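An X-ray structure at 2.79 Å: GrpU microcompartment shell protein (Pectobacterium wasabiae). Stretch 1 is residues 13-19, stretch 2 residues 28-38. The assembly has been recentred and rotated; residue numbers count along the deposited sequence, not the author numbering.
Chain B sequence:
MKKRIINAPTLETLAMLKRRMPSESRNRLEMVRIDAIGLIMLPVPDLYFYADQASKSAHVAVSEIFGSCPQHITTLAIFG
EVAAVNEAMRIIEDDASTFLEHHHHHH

Stretch 1 (13-19) TLAMLKR
Stretch 2 (28-38) RLEMVRIDAIG

Where a helix meets a segment of loop and strand, branched aliphatic side chains often fill the centre while a long charged residue closes the edge, and Leu14 anchors such a centre between residues 13-19 and 28-38 of this shell protein. Leu14 (m, t) sets out sideways, but its end comes nearer: CD2 lies 4.0 Å from Ile37 CD1, 4.0 Å from Ile34 CD1 and 4.2 Å from Leu29 CD2. One methyl thus serves three partners. Leu17 (m, t) points toward the second stretch and packs more tightly, its CD1 3.6 Å from Ile37 CD1. Ile37 (phi/psi -129/123) belongs to the strand that starts at Ala36; it and Ile34 (-102/81) both adopt m, t rotamers and point toward the helix.

The contact is compact, burying 305 Å² in all. Residues 13-18 are helical, with phi/psi near -65/-40 and backbone hydrogen bonds from Leu17 N to Thr13 O (3.1 Å) and from Lys18 N to Leu14 O (2.9 Å). The i to i+3 and i+4 spacing brings Leu14, Leu17 and Lys18 to one side, while the CA-to-CB bond of Ala15 points away.

Moving outward, the CA atoms of Lys18 and Leu29 are the nearest such pair across the stretches, 8.8 Å apart. Both residues point toward the opposing stretch. Leu29 (phi/psi -72/-33) has chi1 off-well at -96° and chi2 p; its CD2 lies 3.3 Å from Lys18 CE, a tight approach that lays the lysine's aliphatic chain against the leucine.

The extended Lys18 side chain (m, t, t, t) carries its ammonium past Leu29 to the polar edge. There Glu30 (phi/psi -83/-3; m, p, chi3 28°), sideways at CB, curls its carboxylate nearer, and Lys18 NZ donates a very short hydrogen bond of 2.4 Å to Glu30 OE2 within a salt bridge.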

# COMPACT_ATOMS: atom_id res chain seq x y z
N THR B 13 -7.58 -15.14 21.31
CA THR B 13 -7.62 -15.24 19.86
C THR B 13 -8.81 -14.44 19.34
O THR B 13 -8.70 -13.69 18.34
CB THR B 13 -7.70 -16.70 19.39
OG1 THR B 13 -6.51 -17.39 19.80
CG2 THR B 13 -7.84 -16.78 17.88
N LEU B 14 -9.94 -14.59 20.01
CA LEU B 14 -11.15 -13.83 19.65
C LEU B 14 -10.94 -12.33 19.80
O LEU B 14 -11.32 -11.55 18.93
CB LEU B 14 -12.31 -14.26 20.52
CG LEU B 14 -12.76 -15.68 20.26
CD1 LEU B 14 -13.56 -16.23 21.43
CD2 LEU B 14 -13.57 -15.73 18.98
N ALA B 15 -10.27 -11.94 20.88
CA ALA B 15 -9.94 -10.55 21.11
C ALA B 15 -9.06 -9.96 19.99
O ALA B 15 -9.25 -8.82 19.59
CB ALA B 15 -9.25 -10.40 22.46
N MET B 16 -8.10 -10.74 19.50
CA MET B 16 -7.19 -10.28 18.44
C MET B 16 -7.95 -10.02 17.15
O MET B 16 -7.70 -9.04 16.44
CB MET B 16 -6.07 -11.30 18.20
CG MET B 16 -4.91 -11.15 19.17
SD MET B 16 -3.71 -12.50 19.18
CE MET B 16 -2.93 -12.34 17.58
N LEU B 17 -8.87 -10.93 16.86
CA LEU B 17 -9.66 -10.83 15.64
C LEU B 17 -10.65 -9.69 15.73
O LEU B 17 -10.80 -8.97 14.75
CB LEU B 17 -10.38 -12.15 15.36
CG LEU B 17 -9.43 -13.26 14.90
CD1 LEU B 17 -10.15 -14.59 14.89
CD2 LEU B 17 -8.84 -12.99 13.52
N LYS B 18 -11.29 -9.50 16.89
CA LYS B 18 -12.25 -8.40 17.10
C LYS B 18 -11.63 -7.04 16.90
O LYS B 18 -12.25 -6.16 16.31
CB LYS B 18 -12.88 -8.47 18.48
CG LYS B 18 -13.92 -9.55 18.61
CD LYS B 18 -14.65 -9.45 19.93
CE LYS B 18 -15.85 -10.38 19.93
NZ LYS B 18 -16.68 -10.22 21.16
N ARG B 19 -10.39 -6.88 17.35
CA ARG B 19 -9.65 -5.65 17.10
C ARG B 19 -9.48 -5.38 15.63
O ARG B 19 -9.38 -4.24 15.23
CB ARG B 19 -8.25 -5.74 17.70
CG ARG B 19 -8.20 -5.28 19.13
CD ARG B 19 -7.27 -6.22 19.88
NE ARG B 19 -7.70 -6.46 21.26
CZ ARG B 19 -7.06 -7.27 22.10
NH1 ARG B 19 -5.95 -7.90 21.71
NH2 ARG B 19 -7.53 -7.46 23.33
N ARG B 28 -21.81 -9.56 16.37
CA ARG B 28 -22.24 -10.83 15.77
C ARG B 28 -21.56 -12.09 16.37
O ARG B 28 -22.05 -13.23 16.19
CB ARG B 28 -22.08 -10.77 14.24
CG ARG B 28 -23.20 -9.96 13.57
CD ARG B 28 -22.71 -8.82 12.70
NE ARG B 28 -22.04 -9.30 11.48
CZ ARG B 28 -21.67 -8.54 10.46
NH1 ARG B 28 -21.90 -7.22 10.47
NH2 ARG B 28 -21.07 -9.08 9.40
N LEU B 29 -20.44 -11.90 17.06
CA LEU B 29 -19.72 -13.02 17.68
C LEU B 29 -20.41 -13.63 18.90
O LEU B 29 -20.31 -14.84 19.13
CB LEU B 29 -18.29 -12.60 18.01
CG LEU B 29 -17.25 -12.98 16.95
CD1 LEU B 29 -17.60 -12.43 15.58
CD2 LEU B 29 -15.86 -12.55 17.39
N GLU B 30 -21.10 -12.81 19.67
CA GLU B 30 -21.87 -13.31 20.79
C GLU B 30 -23.24 -13.83 20.40
O GLU B 30 -23.97 -14.32 21.24
CB GLU B 30 -22.01 -12.24 21.87
CG GLU B 30 -20.74 -12.00 22.64
CD GLU B 30 -19.70 -11.23 21.85
OE1 GLU B 30 -20.05 -10.42 20.94
OE2 GLU B 30 -18.52 -11.43 22.15
N MET B 31 -23.60 -13.72 19.13
CA MET B 31 -24.88 -14.21 18.70
C MET B 31 -24.68 -15.60 18.13
O MET B 31 -25.64 -16.22 17.72
CB MET B 31 -25.51 -13.27 17.66
CG MET B 31 -25.75 -11.84 18.18
SD MET B 31 -26.14 -10.57 16.95
CE MET B 31 -27.81 -11.05 16.48
N VAL B 32 -23.45 -16.12 18.14
CA VAL B 32 -23.17 -17.42 17.49
C VAL B 32 -22.14 -18.25 18.26
O VAL B 32 -21.20 -17.71 18.85
CB VAL B 32 -22.71 -17.21 16.04
CG1 VAL B 32 -21.21 -16.95 15.97
CG2 VAL B 32 -23.08 -18.38 15.19
N ARG B 33 -22.36 -19.56 18.31
CA ARG B 33 -21.44 -20.44 19.02
C ARG B 33 -20.14 -20.65 18.23
O ARG B 33 -20.15 -21.18 17.13
CB ARG B 33 -22.07 -21.80 19.17
CG ARG B 33 -21.13 -22.87 19.68
CD ARG B 33 -21.89 -24.11 19.99
NE ARG B 33 -20.93 -25.18 20.23
CZ ARG B 33 -21.14 -26.24 21.00
NH1 ARG B 33 -20.16 -27.11 21.11
NH2 ARG B 33 -22.30 -26.43 21.65
N ILE B 34 -19.01 -20.23 18.79
CA ILE B 34 -17.81 -20.27 17.98
C ILE B 34 -16.93 -21.45 18.31
O ILE B 34 -15.97 -21.33 19.07
CB ILE B 34 -17.04 -18.95 18.07
CG1 ILE B 34 -17.95 -17.80 17.61
CG2 ILE B 34 -15.79 -19.00 17.21
CD1 ILE B 34 -17.41 -16.42 17.90
N ASP B 35 -17.28 -22.60 17.75
CA ASP B 35 -16.45 -23.78 17.91
C ASP B 35 -15.19 -23.55 17.08
O ASP B 35 -14.10 -23.92 17.49
CB ASP B 35 -17.15 -25.03 17.37
CG ASP B 35 -18.29 -25.48 18.19
OD1 ASP B 35 -18.14 -25.46 19.43
OD2 ASP B 35 -19.32 -25.94 17.64
N ALA B 36 -15.36 -22.93 15.91
CA ALA B 36 -14.26 -22.80 14.99
C ALA B 36 -14.28 -21.47 14.24
O ALA B 36 -15.30 -20.80 14.16
CB ALA B 36 -14.31 -23.94 14.00
N ILE B 37 -13.11 -21.09 13.74
CA ILE B 37 -12.96 -19.93 12.89
C ILE B 37 -12.21 -20.33 11.63
O ILE B 37 -11.08 -20.82 11.71
CB ILE B 37 -12.18 -18.80 13.59
CG1 ILE B 37 -12.85 -18.42 14.91
CG2 ILE B 37 -12.11 -17.59 12.69
CD1 ILE B 37 -12.04 -17.51 15.80
N GLY B 38 -12.82 -20.08 10.49
CA GLY B 38 -12.17 -20.33 9.23
C GLY B 38 -11.65 -19.01 8.71
O GLY B 38 -12.36 -17.99 8.72